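Side-chain contacts in inosine-uridine preferring nucleoside hydrolase family protein (Bacillus anthracis, PDB 2C40), which belongs to the nucleoside hydrolase family and holds a calcium ion and alpha-D-ribofuranose in one pocket of a fold built round a mixed beta-sheet: residues R78-A81 and F82-D85; D222-G225 and Q226-I230; F300-I303 and T304-K308. All coordinates share one frame; numbering follows the deposited sequence.

Contact 1 of 3, residues R78-A81 and F82-D85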
# COMPACT_ATOMS: atom_id res chain seq x y z
N ARG A 78 4.02 1.61 10.50
CA ARG A 78 4.77 2.85 10.30
C ARG A 78 5.12 3.23 8.84
O ARG A 78 5.38 4.40 8.55
CB ARG A 78 6.05 2.80 11.15
CG ARG A 78 5.77 2.60 12.63
CD ARG A 78 7.06 2.69 13.39
NE ARG A 78 7.63 4.01 13.21
CZ ARG A 78 8.90 4.35 13.48
NH1 ARG A 78 9.75 3.46 13.96
NH2 ARG A 78 9.31 5.58 13.27
N MET A 79 5.13 2.25 7.95
CA MET A 79 5.49 2.46 6.55
C MET A 79 4.44 3.23 5.75
O MET A 79 4.74 3.75 4.68
CB MET A 79 5.71 1.10 5.86
CG MET A 79 6.93 0.31 6.30
SD MET A 79 8.52 1.14 6.09
CE MET A 79 8.95 0.87 4.37
N HIS A 80 3.20 3.29 6.23
CA HIS A 80 2.04 3.68 5.42
C HIS A 80 2.14 5.08 4.80
O HIS A 80 1.65 5.31 3.65
CB HIS A 80 0.77 3.54 6.25
CG HIS A 80 0.36 2.12 6.48
ND1 HIS A 80 -0.70 1.77 7.28
CD2 HIS A 80 0.91 0.95 6.05
CE1 HIS A 80 -0.83 0.45 7.29
NE2 HIS A 80 0.13 -0.07 6.54
N ALA A 81 2.81 5.98 5.53
CA ALA A 81 3.10 7.34 5.05
C ALA A 81 3.92 7.37 3.78
O ALA A 81 3.69 8.25 2.97
CB ALA A 81 3.81 8.16 6.15
N PHE A 82 4.87 6.43 3.62
CA PHE A 82 5.66 6.31 2.40
C PHE A 82 4.77 6.19 1.19
O PHE A 82 4.98 6.82 0.18
CB PHE A 82 6.65 5.15 2.44
CG PHE A 82 7.83 5.39 3.36
CD1 PHE A 82 7.90 4.80 4.63
CD2 PHE A 82 8.86 6.25 2.98
CE1 PHE A 82 8.97 5.03 5.48
CE2 PHE A 82 9.97 6.49 3.82
CZ PHE A 82 10.02 5.88 5.07
N TYR A 83 3.70 5.42 1.35
CA TYR A 83 2.79 5.16 0.28
C TYR A 83 1.93 6.34 0.01
O TYR A 83 1.81 6.72 -1.15
CB TYR A 83 1.96 3.89 0.56
CG TYR A 83 2.80 2.75 1.14
CD1 TYR A 83 2.30 1.92 2.16
CD2 TYR A 83 4.12 2.55 0.73
CE1 TYR A 83 3.08 0.90 2.70
CE2 TYR A 83 4.92 1.53 1.29
CZ TYR A 83 4.39 0.72 2.26
OH TYR A 83 5.16 -0.29 2.78
N VAL A 84 1.37 6.97 1.03
CA VAL A 84 0.53 8.14 0.79
C VAL A 84 1.34 9.27 0.12
O VAL A 84 0.87 9.86 -0.85
CB VAL A 84 -0.15 8.65 2.08
CG1 VAL A 84 -0.93 9.93 1.78
CG2 VAL A 84 -1.07 7.57 2.64
N ASP A 85 2.57 9.49 0.60
CA ASP A 85 3.52 10.50 0.05
C ASP A 85 3.88 10.27 -1.41
O ASP A 85 4.17 11.23 -2.18
CB ASP A 85 4.81 10.45 0.87
CG ASP A 85 5.77 11.53 0.52
OD1 ASP A 85 5.29 12.68 0.33
OD2 ASP A 85 6.98 11.22 0.41

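Contact 2 of 3, residues D222-G225 and Q226-I230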
# COMPACT_ATOMS: atom_id res chain seq x y z
N ASP A 222 -11.69 10.15 -4.70
CA ASP A 222 -10.65 9.31 -5.31
C ASP A 222 -9.43 9.30 -4.37
O ASP A 222 -8.88 8.24 -4.07
CB ASP A 222 -10.30 9.88 -6.67
CG ASP A 222 -9.34 9.02 -7.47
OD1 ASP A 222 -9.22 7.78 -7.25
OD2 ASP A 222 -8.72 9.61 -8.38
N PHE A 223 -9.06 10.47 -3.83
CA PHE A 223 -7.94 10.55 -2.87
C PHE A 223 -8.18 9.74 -1.59
O PHE A 223 -7.29 8.97 -1.16
CB PHE A 223 -7.61 11.99 -2.49
CG PHE A 223 -6.50 12.11 -1.46
CD1 PHE A 223 -6.77 12.54 -0.17
CD2 PHE A 223 -5.18 11.81 -1.79
CE1 PHE A 223 -5.75 12.66 0.78
CE2 PHE A 223 -4.15 11.93 -0.84
CZ PHE A 223 -4.44 12.35 0.43
N LEU A 224 -9.37 9.90 -0.98
CA LEU A 224 -9.78 9.07 0.16
C LEU A 224 -9.67 7.59 -0.16
O LEU A 224 -9.15 6.85 0.65
CB LEU A 224 -11.26 9.31 0.54
CG LEU A 224 -11.66 10.31 1.57
CD1 LEU A 224 -13.23 10.41 1.55
CD2 LEU A 224 -11.13 9.87 2.97
N GLY A 225 -10.21 7.17 -1.29
CA GLY A 225 -10.09 5.77 -1.69
C GLY A 225 -8.67 5.23 -1.88
O GLY A 225 -8.39 4.10 -1.52
N GLN A 226 -7.78 6.02 -2.46
CA GLN A 226 -6.37 5.64 -2.59
C GLN A 226 -5.75 5.45 -1.22
O GLN A 226 -5.12 4.43 -0.94
CB GLN A 226 -5.61 6.69 -3.39
CG GLN A 226 -5.99 6.58 -4.86
CD GLN A 226 -5.45 7.70 -5.71
OE1 GLN A 226 -4.26 7.92 -5.74
NE2 GLN A 226 -6.32 8.36 -6.45
N CYS A 227 -5.99 6.41 -0.33
CA CYS A 227 -5.52 6.29 1.03
C CYS A 227 -5.97 4.96 1.69
O CYS A 227 -5.14 4.25 2.23
CB CYS A 227 -5.95 7.49 1.81
SG CYS A 227 -4.94 8.95 1.39
N TYR A 228 -7.25 4.58 1.56
CA TYR A 228 -7.75 3.37 2.23
C TYR A 228 -7.44 2.03 1.54
O TYR A 228 -7.59 0.99 2.15
CB TYR A 228 -9.24 3.55 2.55
CG TYR A 228 -9.39 4.48 3.74
CD1 TYR A 228 -10.03 5.72 3.62
CD2 TYR A 228 -8.81 4.15 4.97
CE1 TYR A 228 -10.13 6.55 4.70
CE2 TYR A 228 -8.87 4.96 6.02
CZ TYR A 228 -9.53 6.19 5.90
OH TYR A 228 -9.61 7.01 7.00
N ALA A 229 -6.96 2.08 0.30
CA ALA A 229 -6.48 0.92 -0.43
C ALA A 229 -5.25 0.31 0.23
O ALA A 229 -4.97 -0.88 0.14
CB ALA A 229 -6.11 1.37 -1.83
N ILE A 230 -4.48 1.19 0.83
CA ILE A 230 -3.27 0.90 1.63
C ILE A 230 -3.56 0.06 2.90
O ILE A 230 -2.70 -0.56 3.49
CB ILE A 230 -2.63 2.30 1.99
CG1 ILE A 230 -1.97 2.89 0.71
CG2 ILE A 230 -1.73 2.22 3.16
CD1 ILE A 230 -1.40 4.38 0.77

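Contact 3 of 3, residues F300-I303 and T304-K308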
# COMPACT_ATOMS: atom_id res chain seq x y z
N PHE A 300 -20.57 9.20 8.12
CA PHE A 300 -20.13 8.89 6.77
C PHE A 300 -20.62 9.89 5.73
O PHE A 300 -19.89 10.17 4.81
CB PHE A 300 -20.50 7.45 6.38
CG PHE A 300 -19.68 6.44 7.08
CD1 PHE A 300 -20.22 5.63 8.08
CD2 PHE A 300 -18.34 6.35 6.81
CE1 PHE A 300 -19.42 4.69 8.75
CE2 PHE A 300 -17.53 5.44 7.47
CZ PHE A 300 -18.06 4.61 8.45
N ASP A 301 -21.82 10.44 5.89
CA ASP A 301 -22.27 11.51 4.98
C ASP A 301 -21.40 12.77 5.13
O ASP A 301 -21.08 13.46 4.18
CB ASP A 301 -23.73 11.86 5.25
CG ASP A 301 -24.24 12.91 4.31
OD1 ASP A 301 -24.40 12.62 3.11
OD2 ASP A 301 -24.49 14.05 4.78
N TYR A 302 -21.01 13.06 6.35
CA TYR A 302 -20.23 14.25 6.64
C TYR A 302 -18.85 14.20 5.94
O TYR A 302 -18.45 15.14 5.25
CB TYR A 302 -20.08 14.35 8.15
CG TYR A 302 -19.25 15.49 8.66
CD1 TYR A 302 -18.25 15.26 9.59
CD2 TYR A 302 -19.47 16.79 8.21
CE1 TYR A 302 -17.51 16.31 10.10
CE2 TYR A 302 -18.73 17.84 8.70
CZ TYR A 302 -17.74 17.60 9.64
OH TYR A 302 -16.98 18.64 10.12
N ILE A 303 -18.15 13.11 6.12
CA ILE A 303 -16.81 13.00 5.54
C ILE A 303 -16.83 12.85 4.02
O ILE A 303 -15.97 13.42 3.35
CB ILE A 303 -15.96 11.98 6.30
CG1 ILE A 303 -16.53 10.58 6.13
CG2 ILE A 303 -15.90 12.38 7.84
CD1 ILE A 303 -15.97 9.54 7.15
N THR A 304 -17.84 12.20 3.47
CA THR A 304 -18.03 12.24 2.01
C THR A 304 -18.43 13.64 1.51
O THR A 304 -17.93 14.06 0.48
CB THR A 304 -18.81 11.00 1.38
OG1 THR A 304 -19.90 11.41 0.52
CG2 THR A 304 -19.29 10.04 2.40
N ARG A 305 -19.23 14.41 2.26
CA ARG A 305 -19.51 15.83 1.86
C ARG A 305 -18.22 16.66 1.80
O ARG A 305 -17.98 17.36 0.82
CB ARG A 305 -20.52 16.52 2.79
CG ARG A 305 -21.93 16.23 2.36
CD ARG A 305 -23.01 16.65 3.37
NE ARG A 305 -24.30 16.17 2.82
CZ ARG A 305 -24.99 16.81 1.89
NH1 ARG A 305 -24.57 17.98 1.41
NH2 ARG A 305 -26.11 16.29 1.43
N LEU A 306 -17.41 16.54 2.85
CA LEU A 306 -16.12 17.23 2.98
C LEU A 306 -15.12 16.90 1.87
O LEU A 306 -14.47 17.79 1.35
CB LEU A 306 -15.44 16.89 4.32
CG LEU A 306 -16.13 17.33 5.61
CD1 LEU A 306 -15.34 16.77 6.79
CD2 LEU A 306 -16.32 18.86 5.72
N ALA A 307 -15.01 15.61 1.52
CA ALA A 307 -14.20 15.15 0.42
C ALA A 307 -14.65 15.73 -0.94
O ALA A 307 -13.82 16.03 -1.80
CB ALA A 307 -14.20 13.60 0.37
N LYS A 308 -15.94 15.86 -1.13
CA LYS A 308 -16.48 16.41 -2.37
C LYS A 308 -16.27 17.93 -2.53
O LYS A 308 -16.45 18.43 -3.64
CB LYS A 308 -17.97 16.08 -2.48
CG LYS A 308 -18.23 14.60 -2.71
CD LYS A 308 -19.73 14.34 -2.81
CE LYS A 308 -20.01 12.93 -3.24
NZ LYS A 308 -21.46 12.70 -3.49

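Contact 1 of 3, residues R78-A81 and F82-D85
The short helix 80-85 and the residue leading into it bring M79, H80, F82 and Y83 together. The O of M79 accepts F82 N at 2.9 Å, an i to i+3 bond whose donor lies above the carbonyl plane. The same oxygen sits over the centre of the Y83 ring, 3.7 Å above its plane. Next along the chain, H80 O takes V84 N at 3.1 Å and A81 O takes D85 N at 2.9 Å, the i to i+4 pattern. The bend at chi2 (-58°) brings M79 SD to 4.0 Å from F82 CE1, an oblique Met-aromatic contact, and the bend at chi3 places CE near F82 CD1. M79 CB touches the phenol end of Y83, 3.4 Å from OH. The H80 ring receives Y83 CE1 at its edge, with CD2 the nearest ring atom. F82 and Y83 also pack on P232 and A229 of the second subunit. The D85 carboxylate makes a salt bridge with K50 of helix 41-55. An i to i+3 bond followed by i to i+4 bonds, with side chains packed alongside, is common where a chain enters a helix.

Contact 2 of 3, residues D222-G225 and Q226-I230
Q226 reaches back one turn to D222 in helix 219-229, an i to i+4 side-chain pair laid over the ordinary alpha-helical backbone bonds. Its CB lies by the carbonyl oxygens of F223 and D222. With chi1 at -73°, CG is set beside the backbone N and comes 3.4 Å from D222 O, the oxygen that also accepts Q226 N. The chain then runs on extended, and CD passes 3.8 Å from D222 O. At the tip, NE2 donates to D222 OD1 at 3.1 Å. The acceptor lies close to the amide plane, but OD1 is met from well above its own carboxylate plane. The two flat groups are turned 58° apart. Around this pair the helix meets the second subunit, where D222 packs on P88 and Q226 on Q226 of that subunit. D222 OD2 also has a long, weak ion pair with R216.

A second i to i+4 pair faces the interior of the chain. F223 has CG anti to the backbone N, and its ring comes under the sulfur of C227. SG lies over one face, 3.8 Å from the ring centroid and offset toward the rim, nearest to CZ. This is a Cys sulfur-aromatic contact. The same ring meets F19 edge-to-face. It also meets F55, with the planes inclined.

The third pair meets through apolar atoms. L224 and Y228 lie side by side and point the same way; L224 packs on V16 and Y228 on V12, both of helix 12-21. The branch of L224 that touches the tyrosine ring is CD2, 3.9 Å from Y228 CE1.

Contact 3 of 3, residues F300-I303 and T304-K308
D301 and R305 carry the charged part of this contact, a salt bridge one turn apart on an exposed face. R305 NE donates to D301 OD2 at 2.9 Å, with an N-H...O angle of 140°. The oxygen lies near the guanidinium plane, at its edge. NE reaches it on the syn side, somewhat out of the carboxylate plane, and the two planes are 61° apart. The arginine chain is extended from CG to NE. It runs past D301 O, with CG 3.4 Å from that oxygen, before NE meets the carboxylate.

The backbone bonds are those of an alpha-helix, here helix 296-308, the last helix of this nucleoside hydrolase family chain. R305 N, L306 N and A307 N bind the carbonyl oxygens of D301, Y302 and I303. The R305 bond is 2.8 Å long, so D301 holds this arginine by both its main chain and its side chain.

Apolar packing joins Y302 to L306 on a buried face. L306 CD1 makes a CH-pi contact over one face of the tyrosine ring, 4.0 Å from the centroid and displaced toward the rim at CZ. CD2 touches the same ring at CE2. Y302 has CG anti to the backbone N (chi1 177°), which carries the ring along the helix toward the leucine. I303 and L306 both rest on L20 of helix 12-21, while A307 packs on I221 and L224 of helix 219-229. Farther out, K308 NZ forms a salt bridge with E215.

Contact 2 is the middle member of the three. Its I230 touches contact 1: CD1 lies 3.4 Å from Y83 CB and 3.7 Å from V84 CG2. On the other side, L224 CD1 lies 3.5 Å from A307 CB of contact 3. Contacts 1 and 3 do not touch, and their nearest atoms are about 14 Å apart. All three pack on helix 12-21. Contacts 1 and 2 also meet the second subunit, whereas contact 3 does not. The bound alpha-D-ribofuranose is about 8 Å from the H80 side chain and about 9 Å from that of Y228. Each of these side chains is about 10 Å from the calcium ion.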